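PDB 3IWA: FAD-dependent pyridine nucleotide-disulphide oxidoreductase from Desulfovibrio vulgaris, which probably uses a bound FAD to pass electrons between NAD(P)H and a disulphide or other acceptor, as in related pyridine nucleotide-disulphide oxidoreductases. Local coordinates for residues H97-E102 / L112-L117; E213-V218 / L344-A349; E362-V367 / V391-T396. All coordinates share one frame; numbering follows the deposited sequence.

In the fold
The three contacts come in series along the chain, at a hairpin, a domain junction and a sheet edge. Contact 1 belongs to the three-stranded antiparallel sheet and to strand 116-119 of the first parallel sheet, about 48 Å between centres from contact 2 and 47 Å from contact 3, on the other side of the chain's centre from both. Contact 2 joins the end of helix 202-214 to the turn between strands 340-343 and 348-353. Those strands share an antiparallel sheet with strands 366-372 and 386-393 of contact 3, whose nearest atoms lie about 14 Å from contact 2. Contact 2 thus ties the dimerisation domain to the part that, as in relatives, probably binds the nucleotide.

Contact 1: H97-E102 / L112-L117; sequences HTVEIE and LKYDKL
The carbonyl oxygen of Leu112 takes the backbone N-H of Val99, with Val99 N 2.9 Å from Leu112 O, and the same oxygen receives a C-H contact from Thr98 CA at 3.2 Å. Leu112 N donates back to Val99 O, which makes Val99 and Leu112 a hydrogen-bonded antiparallel pair. Thr98 and Lys113 beside them form a non-hydrogen-bonded pair, and beyond it His97 O accepts Tyr114 N at 3.0 Å, with a longer C-H contact from Lys113 CA.

The Tyr114 ring turns back over the start of the other strand. With its CG placed between the backbone N and the carbonyl carbon (chi1 71°), it receives His97 CB over one face, 4.0 Å from the ring centroid, a CH-pi contact; Leu117 CB lies over the opposite face, toward its rim. The two aromatic rings meet obliquely, His97 CD2 lying 3.6 Å from Tyr114 CE1, while the imidazole turns its polar atoms elsewhere: NE2 bonds to Asp288 and ND1 to the carbonyl of Ala95.

The Thr98/Lys113 and Val99/Leu112 pairs belong to the hairpin of strands 98-103 and 109-113, with strand 87-93 on the other flank; His97 and Thr98 both face Asp93 there, a G1 beta bulge. Past the hairpin the chain runs through Asp115, whose carboxylate accepts the N-H of His5, into strand 116-119 of the parallel sheet.

On the face bearing Val99 and Leu112 the contacts are apolar. Ile101 CD1 sits 3.8 Å from Leu112 CG, the two side chains crossing at about a right angle. Val99 CG2 bridges Tyr114 CD2 at 3.8 Å and Leu117 CD1 at 4.0 Å.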
ATOM      1  N   HIS A  97      -3.583 -40.722 -18.759  1.00 53.17           N
ATOM      2  CA  HIS A  97      -4.488 -39.725 -18.166  1.00 52.17           C
ATOM      3  C   HIS A  97      -5.534 -40.376 -17.249  1.00 51.23           C
ATOM      4  O   HIS A  97      -6.745 -40.208 -17.402  1.00 51.72           O
ATOM      5  CB  HIS A  97      -5.140 -38.876 -19.260  1.00 52.40           C
ATOM      6  CG  HIS A  97      -4.182 -37.969 -19.977  1.00 52.83           C
ATOM      7  ND1 HIS A  97      -3.140 -38.436 -20.748  1.00 53.63           N
ATOM      8  CD2 HIS A  97      -4.106 -36.617 -20.031  1.00 54.22           C
ATOM      9  CE1 HIS A  97      -2.466 -37.415 -21.247  1.00 53.46           C
ATOM     10  NE2 HIS A  97      -3.030 -36.298 -20.824  1.00 52.74           N
ATOM     11  N   THR A  98      -5.040 -41.124 -16.280  1.00 49.98           N
ATOM     12  CA  THR A  98      -5.892 -41.817 -15.325  1.00 49.58           C
ATOM     13  C   THR A  98      -5.353 -41.625 -13.905  1.00 48.52           C
ATOM     14  O   THR A  98      -4.152 -41.506 -13.700  1.00 46.92           O
ATOM     15  CB  THR A  98      -5.971 -43.355 -15.621  1.00 49.71           C
ATOM     16  OG1 THR A  98      -4.706 -43.958 -15.359  1.00 50.57           O
ATOM     17  CG2 THR A  98      -6.366 -43.637 -17.082  1.00 50.10           C
ATOM     18  N   VAL A  99      -6.267 -41.589 -12.942  1.00 48.72           N
ATOM     19  CA  VAL A  99      -5.931 -41.575 -11.522  1.00 49.26           C
ATOM     20  C   VAL A  99      -6.677 -42.730 -10.878  1.00 50.66           C
ATOM     21  O   VAL A  99      -7.902 -42.774 -10.965  1.00 51.27           O
ATOM     22  CB  VAL A  99      -6.423 -40.302 -10.785  1.00 48.36           C
ATOM     23  CG1 VAL A  99      -5.893 -40.312  -9.397  1.00 46.98           C
ATOM     24  CG2 VAL A  99      -6.025 -39.033 -11.501  1.00 47.37           C
ATOM     25  N   GLU A 100      -5.957 -43.641 -10.225  1.00 52.19           N
ATOM     26  CA  GLU A 100      -6.595 -44.717  -9.451  1.00 53.68           C
ATOM     27  C   GLU A 100      -6.900 -44.192  -8.047  1.00 54.02           C
ATOM     28  O   GLU A 100      -6.036 -43.643  -7.371  1.00 52.97           O
ATOM     29  CB  GLU A 100      -5.716 -45.972  -9.362  1.00 54.07           C
ATOM     30  CG  GLU A 100      -5.355 -46.645 -10.703  1.00 57.77           C
ATOM     31  CD  GLU A 100      -4.434 -47.874 -10.516  1.00 62.62           C
ATOM     32  OE1 GLU A 100      -4.817 -48.976 -10.952  1.00 67.27           O
ATOM     33  OE2 GLU A 100      -3.339 -47.759  -9.913  1.00 65.02           O
ATOM     34  N   ILE A 101      -8.136 -44.352  -7.615  1.00 55.43           N
ATOM     35  CA  ILE A 101      -8.538 -43.846  -6.315  1.00 56.81           C
ATOM     36  C   ILE A 101      -9.070 -44.990  -5.457  1.00 58.74           C
ATOM     37  O   ILE A 101      -9.504 -46.027  -5.987  1.00 58.37           O
ATOM     38  CB  ILE A 101      -9.570 -42.704  -6.456  1.00 56.73           C
ATOM     39  CG1 ILE A 101     -10.911 -43.215  -6.992  1.00 56.17           C
ATOM     40  CG2 ILE A 101      -9.019 -41.613  -7.405  1.00 55.85           C
ATOM     41  CD1 ILE A 101     -11.973 -42.126  -7.156  1.00 55.53           C
ATOM     42  N   GLU A 102      -9.018 -44.802  -4.140  1.00 60.74           N
ATOM     43  CA  GLU A 102      -9.603 -45.762  -3.211  1.00 62.51           C
ATOM     44  C   GLU A 102     -10.328 -45.055  -2.070  1.00 63.34           C
ATOM     45  O   GLU A 102      -9.770 -44.216  -1.388  1.00 62.97           O
ATOM     46  CB  GLU A 102      -8.541 -46.764  -2.713  1.00 62.96           C
ATOM     47  CG  GLU A 102      -7.836 -46.439  -1.417  1.00 65.45           C
ATOM     48  CD  GLU A 102      -6.782 -47.488  -1.056  1.00 69.98           C
ATOM     49  OE1 GLU A 102      -5.763 -47.575  -1.796  1.00 72.42           O
ATOM     50  OE2 GLU A 102      -6.971 -48.209  -0.031  1.00 71.34           O
ATOM     51  N   LEU A 112     -10.384 -43.078 -12.340  1.00 59.66           N
ATOM     52  CA  LEU A 112     -10.954 -41.875 -12.944  1.00 57.29           C
ATOM     53  C   LEU A 112     -10.137 -41.546 -14.170  1.00 56.14           C
ATOM     54  O   LEU A 112      -8.926 -41.736 -14.164  1.00 55.76           O
ATOM     55  CB  LEU A 112     -10.860 -40.697 -11.978  1.00 57.02           C
ATOM     56  CG  LEU A 112     -11.593 -40.766 -10.636  1.00 55.40           C
ATOM     57  CD1 LEU A 112     -11.261 -39.518  -9.823  1.00 51.31           C
ATOM     58  CD2 LEU A 112     -13.116 -40.914 -10.840  1.00 53.20           C
ATOM     59  N   LYS A 113     -10.787 -41.037 -15.210  1.00 54.88           N
ATOM     60  CA  LYS A 113     -10.070 -40.532 -16.377  1.00 54.64           C
ATOM     61  C   LYS A 113     -10.118 -38.996 -16.415  1.00 53.16           C
ATOM     62  O   LYS A 113     -11.110 -38.373 -15.985  1.00 53.24           O
ATOM     63  CB  LYS A 113     -10.618 -41.144 -17.674  1.00 55.15           C
ATOM     64  CG  LYS A 113      -9.503 -41.579 -18.650  1.00 57.98           C
ATOM     65  CD  LYS A 113      -9.178 -40.508 -19.686  1.00 61.51           C
ATOM     66  CE  LYS A 113      -8.052 -40.940 -20.625  1.00 63.19           C
ATOM     67  NZ  LYS A 113      -7.680 -39.846 -21.587  1.00 64.34           N
ATOM     68  N   TYR A 114      -9.048 -38.383 -16.914  1.00 50.71           N
ATOM     69  CA  TYR A 114      -8.987 -36.939 -16.899  1.00 49.13           C
ATOM     70  C   TYR A 114      -8.436 -36.378 -18.184  1.00 48.21           C
ATOM     71  O   TYR A 114      -7.625 -37.009 -18.853  1.00 47.42           O
ATOM     72  CB  TYR A 114      -8.185 -36.429 -15.685  1.00 48.77           C
ATOM     73  CG  TYR A 114      -6.690 -36.670 -15.734  1.00 45.85           C
ATOM     74  CD1 TYR A 114      -5.852 -35.838 -16.452  1.00 44.13           C
ATOM     75  CD2 TYR A 114      -6.120 -37.722 -15.037  1.00 45.48           C
ATOM     76  CE1 TYR A 114      -4.479 -36.059 -16.488  1.00 44.30           C
ATOM     77  CE2 TYR A 114      -4.767 -37.940 -15.052  1.00 44.21           C
ATOM     78  CZ  TYR A 114      -3.952 -37.111 -15.773  1.00 44.12           C
ATOM     79  OH  TYR A 114      -2.604 -37.355 -15.780  1.00 46.72           O
ATOM     80  N   ASP A 115      -8.914 -35.181 -18.509  1.00 47.49           N
ATOM     81  CA  ASP A 115      -8.297 -34.329 -19.527  1.00 47.51           C
ATOM     82  C   ASP A 115      -7.260 -33.406 -18.887  1.00 46.31           C
ATOM     83  O   ASP A 115      -6.239 -33.123 -19.492  1.00 46.36           O
ATOM     84  CB  ASP A 115      -9.366 -33.481 -20.208  1.00 48.26           C
ATOM     85  CG  ASP A 115     -10.404 -34.334 -20.930  1.00 49.84           C
ATOM     86  OD1 ASP A 115     -10.094 -34.679 -22.081  1.00 52.91           O
ATOM     87  OD2 ASP A 115     -11.499 -34.644 -20.354  1.00 45.88           O
ATOM     88  N   LYS A 116      -7.555 -32.918 -17.676  1.00 44.51           N
ATOM     89  CA  LYS A 116      -6.636 -32.082 -16.941  1.00 43.30           C
ATOM     90  C   LYS A 116      -6.725 -32.470 -15.486  1.00 41.56           C
ATOM     91  O   LYS A 116      -7.786 -32.795 -15.012  1.00 40.79           O
ATOM     92  CB  LYS A 116      -6.987 -30.593 -17.088  1.00 43.39           C
ATOM     93  CG  LYS A 116      -6.984 -30.027 -18.501  1.00 42.66           C
ATOM     94  CD  LYS A 116      -5.625 -29.983 -19.130  1.00 43.84           C
ATOM     95  CE  LYS A 116      -5.744 -29.682 -20.629  1.00 45.36           C
ATOM     96  NZ  LYS A 116      -4.398 -29.650 -21.309  1.00 47.14           N
ATOM     97  N   LEU A 117      -5.598 -32.425 -14.799  1.00 40.03           N
ATOM     98  CA  LEU A 117      -5.528 -32.716 -13.362  1.00 39.55           C
ATOM     99  C   LEU A 117      -5.006 -31.506 -12.566  1.00 38.34           C
ATOM    100  O   LEU A 117      -4.100 -30.791 -13.002  1.00 36.83           O
ATOM    101  CB  LEU A 117      -4.587 -33.898 -13.137  1.00 39.08           C
ATOM    102  CG  LEU A 117      -4.426 -34.528 -11.747  1.00 39.35           C
ATOM    103  CD1 LEU A 117      -5.752 -35.063 -11.145  1.00 40.09           C
ATOM    104  CD2 LEU A 117      -3.381 -35.642 -11.831  1.00 36.96           C
TER

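Contact 2: E213-V218 / L344-A349; sequences EKNDVV and LFEGSA
Polar bonds converge on the carboxylate of Glu346. Lys214 NZ forms a salt bridge to Glu346 OE1 at 2.7 Å, on the syn lone pair of that oxygen. Asn215 ND2 donates to Glu346 OE2 at 2.9 Å; the acceptor lies in the amide plane, whereas the donor stands 40° out of the carboxylate plane. ND2 also bonds to the carbonyl of Asp211, consistent with the modelled amide orientation, although Asn215 OD1 lies 3.2 Å from Glu346 OE2, which is not a hydrogen bond. The Asp211 carboxylate receives the backbone N-H groups of Phe345, Glu346 and Gly347.

Stacking and CH-pi contacts gather on Phe345. With CG anti to the carbonyl carbon (chi1 -65°), Asn215 sets its amide carbon beside Phe345 CB; its own CB lies over the middle of the ring, 3.5 Å from the centroid, and the amide plane is 5° from the ring. Val217 CG2 adds an apolar touch, 4.0 Å from Phe345 CE2.

A Schellman motif with Asp216 at C-prime ends the helix. The junction thus combines an exposed charge pair with an amide whose ND2 has two acceptors; solvent would be expected to weaken the charge attraction more than the stacking.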
ATOM      1  N   GLU A 213       4.444 -12.213  26.154  1.00 51.50           N
ATOM      2  CA  GLU A 213       4.769 -12.419  27.550  1.00 52.98           C
ATOM      3  C   GLU A 213       3.948 -11.575  28.518  1.00 53.77           C
ATOM      4  O   GLU A 213       3.698 -11.997  29.645  1.00 53.78           O
ATOM      5  CB  GLU A 213       6.232 -12.157  27.788  1.00 52.86           C
ATOM      6  CG  GLU A 213       7.114 -13.151  27.112  1.00 53.72           C
ATOM      7  CD  GLU A 213       8.548 -12.709  27.121  1.00 55.26           C
ATOM      8  OE1 GLU A 213       8.768 -11.478  27.167  1.00 53.23           O
ATOM      9  OE2 GLU A 213       9.446 -13.585  27.079  1.00 59.56           O
ATOM     10  N   LYS A 214       3.519 -10.402  28.083  1.00 54.52           N
ATOM     11  CA  LYS A 214       2.770  -9.534  28.957  1.00 55.32           C
ATOM     12  C   LYS A 214       1.293  -9.931  28.980  1.00 55.31           C
ATOM     13  O   LYS A 214       0.534  -9.505  29.862  1.00 55.71           O
ATOM     14  CB  LYS A 214       3.004  -8.069  28.592  1.00 55.80           C
ATOM     15  CG  LYS A 214       1.852  -7.292  28.006  1.00 58.18           C
ATOM     16  CD  LYS A 214       2.314  -5.829  27.759  1.00 61.59           C
ATOM     17  CE  LYS A 214       1.180  -4.812  27.667  1.00 63.46           C
ATOM     18  NZ  LYS A 214       1.519  -3.742  26.642  1.00 64.39           N
ATOM     19  N   ASN A 215       0.888 -10.762  28.026  1.00 54.60           N
ATOM     20  CA  ASN A 215      -0.445 -11.353  28.075  1.00 54.00           C
ATOM     21  C   ASN A 215      -0.360 -12.846  28.444  1.00 53.09           C
ATOM     22  O   ASN A 215      -1.172 -13.645  28.000  1.00 52.17           O
ATOM     23  CB  ASN A 215      -1.202 -11.107  26.754  1.00 54.22           C
ATOM     24  CG  ASN A 215      -1.483  -9.622  26.506  1.00 54.73           C
ATOM     25  OD1 ASN A 215      -2.615  -9.147  26.660  1.00 57.03           O
ATOM     26  ND2 ASN A 215      -0.453  -8.885  26.121  1.00 54.42           N
ATOM     27  N   ASP A 216       0.657 -13.194  29.238  1.00 52.27           N
ATOM     28  CA  ASP A 216       0.767 -14.494  29.917  1.00 52.51           C
ATOM     29  C   ASP A 216       1.201 -15.689  29.067  1.00 51.23           C
ATOM     30  O   ASP A 216       1.194 -16.825  29.552  1.00 51.20           O
ATOM     31  CB  ASP A 216      -0.554 -14.871  30.597  1.00 53.54           C
ATOM     32  CG  ASP A 216      -0.945 -13.916  31.697  1.00 56.53           C
ATOM     33  OD1 ASP A 216      -0.181 -12.990  32.035  1.00 62.00           O
ATOM     34  OD2 ASP A 216      -2.035 -14.123  32.257  1.00 63.51           O
ATOM     35  N   VAL A 217       1.555 -15.465  27.810  1.00 49.34           N
ATOM     36  CA  VAL A 217       2.165 -16.526  27.041  1.00 47.89           C
ATOM     37  C   VAL A 217       3.638 -16.550  27.424  1.00 47.76           C
ATOM     38  O   VAL A 217       4.327 -15.545  27.322  1.00 48.20           O
ATOM     39  CB  VAL A 217       1.988 -16.326  25.538  1.00 47.10           C
ATOM     40  CG1 VAL A 217       2.762 -17.357  24.789  1.00 44.55           C
ATOM     41  CG2 VAL A 217       0.529 -16.389  25.191  1.00 43.69           C
ATOM     42  N   VAL A 218       4.115 -17.691  27.896  1.00 46.94           N
ATOM     43  CA  VAL A 218       5.527 -17.853  28.148  1.00 46.31           C
ATOM     44  C   VAL A 218       6.210 -18.237  26.847  1.00 46.02           C
ATOM     45  O   VAL A 218       5.687 -19.080  26.082  1.00 46.07           O
ATOM     46  CB  VAL A 218       5.770 -18.950  29.199  1.00 46.79           C
ATOM     47  CG1 VAL A 218       7.284 -19.189  29.410  1.00 46.59           C
ATOM     48  CG2 VAL A 218       5.059 -18.577  30.522  1.00 47.16           C
ATOM     49  N   LEU A 344      -1.509  -9.860  17.177  1.00 53.04           N
ATOM     50  CA  LEU A 344      -1.169 -10.385  18.506  1.00 53.82           C
ATOM     51  C   LEU A 344      -2.155  -9.785  19.524  1.00 54.44           C
ATOM     52  O   LEU A 344      -3.241  -9.362  19.156  1.00 54.82           O
ATOM     53  CB  LEU A 344       0.317 -10.133  18.865  1.00 53.52           C
ATOM     54  CG  LEU A 344       1.369 -10.653  17.879  1.00 52.61           C
ATOM     55  CD1 LEU A 344       2.746 -10.201  18.265  1.00 51.51           C
ATOM     56  CD2 LEU A 344       1.316 -12.146  17.800  1.00 50.73           C
ATOM     57  N   PHE A 345      -1.822  -9.764  20.801  1.00 55.56           N
ATOM     58  CA  PHE A 345      -2.810  -9.332  21.793  1.00 56.22           C
ATOM     59  C   PHE A 345      -3.146  -7.868  21.604  1.00 57.30           C
ATOM     60  O   PHE A 345      -4.297  -7.523  21.409  1.00 58.06           O
ATOM     61  CB  PHE A 345      -2.330  -9.632  23.201  1.00 55.93           C
ATOM     62  CG  PHE A 345      -2.341 -11.091  23.511  1.00 53.79           C
ATOM     63  CD1 PHE A 345      -3.493 -11.699  23.966  1.00 53.80           C
ATOM     64  CD2 PHE A 345      -1.217 -11.863  23.294  1.00 51.29           C
ATOM     65  CE1 PHE A 345      -3.523 -13.071  24.239  1.00 54.24           C
ATOM     66  CE2 PHE A 345      -1.217 -13.226  23.557  1.00 51.77           C
ATOM     67  CZ  PHE A 345      -2.376 -13.839  24.038  1.00 53.78           C
ATOM     68  N   GLU A 346      -2.130  -7.021  21.617  1.00 58.39           N
ATOM     69  CA  GLU A 346      -2.317  -5.573  21.444  1.00 58.96           C
ATOM     70  C   GLU A 346      -1.655  -5.046  20.160  1.00 57.53           C
ATOM     71  O   GLU A 346      -2.223  -4.211  19.470  1.00 58.79           O
ATOM     72  CB  GLU A 346      -1.787  -4.825  22.674  1.00 59.93           C
ATOM     73  CG  GLU A 346      -2.485  -5.217  23.992  1.00 62.81           C
ATOM     74  CD  GLU A 346      -1.516  -5.249  25.166  1.00 67.90           C
ATOM     75  OE1 GLU A 346      -0.730  -4.276  25.301  1.00 71.72           O
ATOM     76  OE2 GLU A 346      -1.532  -6.235  25.944  1.00 69.55           O
ATOM     77  N   GLY A 347      -0.478  -5.536  19.815  1.00 55.45           N
ATOM     78  CA  GLY A 347       0.163  -5.086  18.584  1.00 53.56           C
ATOM     79  C   GLY A 347      -0.149  -5.971  17.399  1.00 51.73           C
ATOM     80  O   GLY A 347      -0.733  -7.035  17.545  1.00 51.18           O
ATOM     81  N   SER A 348       0.254  -5.492  16.228  1.00 49.47           N
ATOM     82  CA  SER A 348       0.232  -6.226  14.987  1.00 47.97           C
ATOM     83  C   SER A 348       1.599  -6.134  14.393  1.00 45.94           C
ATOM     84  O   SER A 348       2.253  -5.133  14.549  1.00 46.41           O
ATOM     85  CB  SER A 348      -0.743  -5.601  14.023  1.00 48.08           C
ATOM     86  OG  SER A 348      -2.063  -5.894  14.431  1.00 50.49           O
ATOM     87  N   ALA A 349       2.031  -7.183  13.726  1.00 44.08           N
ATOM     88  CA  ALA A 349       3.280  -7.179  13.015  1.00 43.25           C
ATOM     89  C   ALA A 349       2.986  -7.502  11.547  1.00 42.27           C
ATOM     90  O   ALA A 349       2.067  -8.245  11.262  1.00 42.92           O
ATOM     91  CB  ALA A 349       4.230  -8.197  13.614  1.00 42.84           C
TER

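Contact 3: E362-V367 / V391-T396; sequences EGYDAV and VVDRPT
Tyr364 and Asp393 meet with their side chains at about a right angle, the carboxylate plane turned 77° from the ring. Asp393 OD1 lies at the ring edge, 3.7 Å from Tyr364 CD1. The other oxygen of Asp393, OD2, accepts the hydroxyl of Thr396 (OG1) at 2.7 Å through its anti lone pair, which would restrain the rotation of the carboxylate.

Asp365 and Arg394 lie obliquely to one another. With CG anti to the backbone N (chi1 -180°), the Asp365 carboxylate runs beside the arginine stem, OD2 being 3.7 Å from Arg394 CB. Val367 CG1 comes over one guanidinium face, its side chain at about a right angle to that of Arg394.

Alongside, strands 366-372 and 386-393 pair antiparallel. Val367 N donates to Val392 O at 3.0 Å and its carbonyl accepts the N-H of Val392, while Arg394 N reaches Asp365 O at 3.0 Å. Asp365 centres an inverse gamma turn, just after the Schellman motif at Gly363 that closes helix 356-361. Helix 449-461 packs on Val367 and Val392.

Asp365 OD1 stays 4.0 Å from Arg394 NE, too far for a salt bridge, so any charge attraction is probably modest, and the direct hydrogen bonds across the contact are those of the backbone.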
ATOM      1  N   GLU A 362      21.420 -15.082   2.597  1.00 47.89           N
ATOM      2  CA  GLU A 362      21.513 -15.203   1.131  1.00 48.59           C
ATOM      3  C   GLU A 362      22.795 -14.600   0.594  1.00 48.49           C
ATOM      4  O   GLU A 362      23.026 -14.638  -0.620  1.00 48.88           O
ATOM      5  CB  GLU A 362      20.363 -14.470   0.444  1.00 48.83           C
ATOM      6  CG  GLU A 362      18.972 -15.047   0.704  1.00 51.54           C
ATOM      7  CD  GLU A 362      18.696 -16.353  -0.041  1.00 52.78           C
ATOM      8  OE1 GLU A 362      19.531 -16.773  -0.885  1.00 55.84           O
ATOM      9  OE2 GLU A 362      17.618 -16.938   0.214  1.00 54.14           O
ATOM     10  N   GLY A 363      23.586 -14.003   1.486  1.00 48.02           N
ATOM     11  CA  GLY A 363      24.838 -13.363   1.123  1.00 47.97           C
ATOM     12  C   GLY A 363      24.751 -11.966   0.520  1.00 47.88           C
ATOM     13  O   GLY A 363      25.646 -11.566  -0.219  1.00 48.10           O
ATOM     14  N   TYR A 364      23.674 -11.227   0.794  1.00 47.27           N
ATOM     15  CA  TYR A 364      23.642  -9.802   0.444  1.00 46.65           C
ATOM     16  C   TYR A 364      24.399  -9.070   1.521  1.00 45.61           C
ATOM     17  O   TYR A 364      24.275  -9.404   2.706  1.00 45.95           O
ATOM     18  CB  TYR A 364      22.199  -9.203   0.382  1.00 46.68           C
ATOM     19  CG  TYR A 364      21.385  -9.688  -0.776  1.00 46.94           C
ATOM     20  CD1 TYR A 364      21.513  -9.121  -2.036  1.00 46.11           C
ATOM     21  CD2 TYR A 364      20.501 -10.751  -0.614  1.00 48.95           C
ATOM     22  CE1 TYR A 364      20.776  -9.602  -3.108  1.00 46.28           C
ATOM     23  CE2 TYR A 364      19.778 -11.234  -1.663  1.00 48.43           C
ATOM     24  CZ  TYR A 364      19.912 -10.665  -2.900  1.00 47.31           C
ATOM     25  OH  TYR A 364      19.159 -11.199  -3.906  1.00 50.69           O
ATOM     26  N   ASP A 365      25.145  -8.063   1.113  1.00 44.49           N
ATOM     27  CA  ASP A 365      25.693  -7.089   2.033  1.00 44.79           C
ATOM     28  C   ASP A 365      24.566  -6.132   2.473  1.00 44.21           C
ATOM     29  O   ASP A 365      24.480  -5.007   2.032  1.00 43.67           O
ATOM     30  CB  ASP A 365      26.843  -6.352   1.320  1.00 45.43           C
ATOM     31  CG  ASP A 365      27.526  -5.276   2.192  1.00 46.47           C
ATOM     32  OD1 ASP A 365      27.251  -5.180   3.411  1.00 45.59           O
ATOM     33  OD2 ASP A 365      28.339  -4.520   1.609  1.00 50.07           O
ATOM     34  N   ALA A 366      23.704  -6.594   3.367  1.00 44.36           N
ATOM     35  CA  ALA A 366      22.465  -5.897   3.664  1.00 43.89           C
ATOM     36  C   ALA A 366      22.558  -5.114   4.930  1.00 44.24           C
ATOM     37  O   ALA A 366      23.273  -5.488   5.832  1.00 45.07           O
ATOM     38  CB  ALA A 366      21.340  -6.886   3.796  1.00 43.54           C
ATOM     39  N   VAL A 367      21.769  -4.053   5.021  1.00 44.50           N
ATOM     40  CA  VAL A 367      21.678  -3.288   6.243  1.00 44.65           C
ATOM     41  C   VAL A 367      20.220  -3.114   6.637  1.00 44.02           C
ATOM     42  O   VAL A 367      19.351  -2.933   5.800  1.00 44.72           O
ATOM     43  CB  VAL A 367      22.422  -1.920   6.119  1.00 45.17           C
ATOM     44  CG1 VAL A 367      22.501  -1.464   4.685  1.00 45.75           C
ATOM     45  CG2 VAL A 367      21.748  -0.868   6.919  1.00 47.67           C
ATOM     46  N   VAL A 391      15.050  -3.170   4.674  1.00 34.97           N
ATOM     47  CA  VAL A 391      16.231  -3.988   4.417  1.00 34.27           C
ATOM     48  C   VAL A 391      16.767  -3.654   3.072  1.00 34.90           C
ATOM     49  O   VAL A 391      16.073  -3.755   2.086  1.00 35.37           O
ATOM     50  CB  VAL A 391      15.930  -5.509   4.519  1.00 34.79           C
ATOM     51  CG1 VAL A 391      17.183  -6.281   4.394  1.00 32.37           C
ATOM     52  CG2 VAL A 391      15.254  -5.855   5.850  1.00 31.38           C
ATOM     53  N   VAL A 392      18.035  -3.263   3.022  1.00 36.96           N
ATOM     54  CA  VAL A 392      18.611  -2.630   1.836  1.00 36.94           C
ATOM     55  C   VAL A 392      19.913  -3.299   1.435  1.00 38.41           C
ATOM     56  O   VAL A 392      20.774  -3.547   2.279  1.00 38.75           O
ATOM     57  CB  VAL A 392      18.906  -1.141   2.132  1.00 37.28           C
ATOM     58  CG1 VAL A 392      19.580  -0.486   0.951  1.00 37.47           C
ATOM     59  CG2 VAL A 392      17.631  -0.416   2.518  1.00 32.62           C
ATOM     60  N   ASP A 393      20.089  -3.558   0.147  1.00 39.58           N
ATOM     61  CA  ASP A 393      21.348  -4.042  -0.325  1.00 41.44           C
ATOM     62  C   ASP A 393      22.316  -2.877  -0.538  1.00 42.83           C
ATOM     63  O   ASP A 393      22.030  -2.012  -1.341  1.00 43.13           O
ATOM     64  CB  ASP A 393      21.179  -4.761  -1.656  1.00 42.44           C
ATOM     65  CG  ASP A 393      22.484  -5.387  -2.147  1.00 41.81           C
ATOM     66  OD1 ASP A 393      23.185  -5.961  -1.297  1.00 42.55           O
ATOM     67  OD2 ASP A 393      22.784  -5.325  -3.358  1.00 44.36           O
ATOM     68  N   ARG A 394      23.467  -2.879   0.131  1.00 44.26           N
ATOM     69  CA  ARG A 394      24.436  -1.771  -0.010  1.00 45.89           C
ATOM     70  C   ARG A 394      24.851  -1.417  -1.436  1.00 45.72           C
ATOM     71  O   ARG A 394      24.652  -0.283  -1.861  1.00 46.32           O
ATOM     72  CB  ARG A 394      25.690  -1.983   0.845  1.00 46.70           C
ATOM     73  CG  ARG A 394      25.629  -1.330   2.222  1.00 50.43           C
ATOM     74  CD  ARG A 394      27.026  -1.138   2.855  1.00 54.49           C
ATOM     75  NE  ARG A 394      26.935  -1.289   4.307  1.00 58.64           N
ATOM     76  CZ  ARG A 394      26.748  -0.292   5.185  1.00 63.01           C
ATOM     77  NH1 ARG A 394      26.656   0.984   4.791  1.00 62.49           N
ATOM     78  NH2 ARG A 394      26.669  -0.576   6.493  1.00 64.95           N
ATOM     79  N   PRO A 395      25.433  -2.363  -2.180  1.00 45.90           N
ATOM     80  CA  PRO A 395      25.953  -1.988  -3.507  1.00 45.99           C
ATOM     81  C   PRO A 395      24.958  -1.604  -4.598  1.00 46.37           C
ATOM     82  O   PRO A 395      25.312  -0.873  -5.534  1.00 47.18           O
ATOM     83  CB  PRO A 395      26.723  -3.235  -3.971  1.00 46.35           C
ATOM     84  CG  PRO A 395      26.520  -4.293  -2.902  1.00 46.14           C
ATOM     85  CD  PRO A 395      26.019  -3.616  -1.676  1.00 45.74           C
ATOM     86  N   THR A 396      23.751  -2.134  -4.544  1.00 46.12           N
ATOM     87  CA  THR A 396      22.746  -1.833  -5.578  1.00 45.34           C
ATOM     88  C   THR A 396      21.770  -0.758  -5.108  1.00 44.61           C
ATOM     89  O   THR A 396      21.070  -0.166  -5.905  1.00 44.68           O
ATOM     90  CB  THR A 396      21.930  -3.075  -5.879  1.00 45.33           C
ATOM     91  OG1 THR A 396      21.315  -3.530  -4.657  1.00 45.40           O
ATOM     92  CG2 THR A 396      22.842  -4.179  -6.466  1.00 44.77           C
TER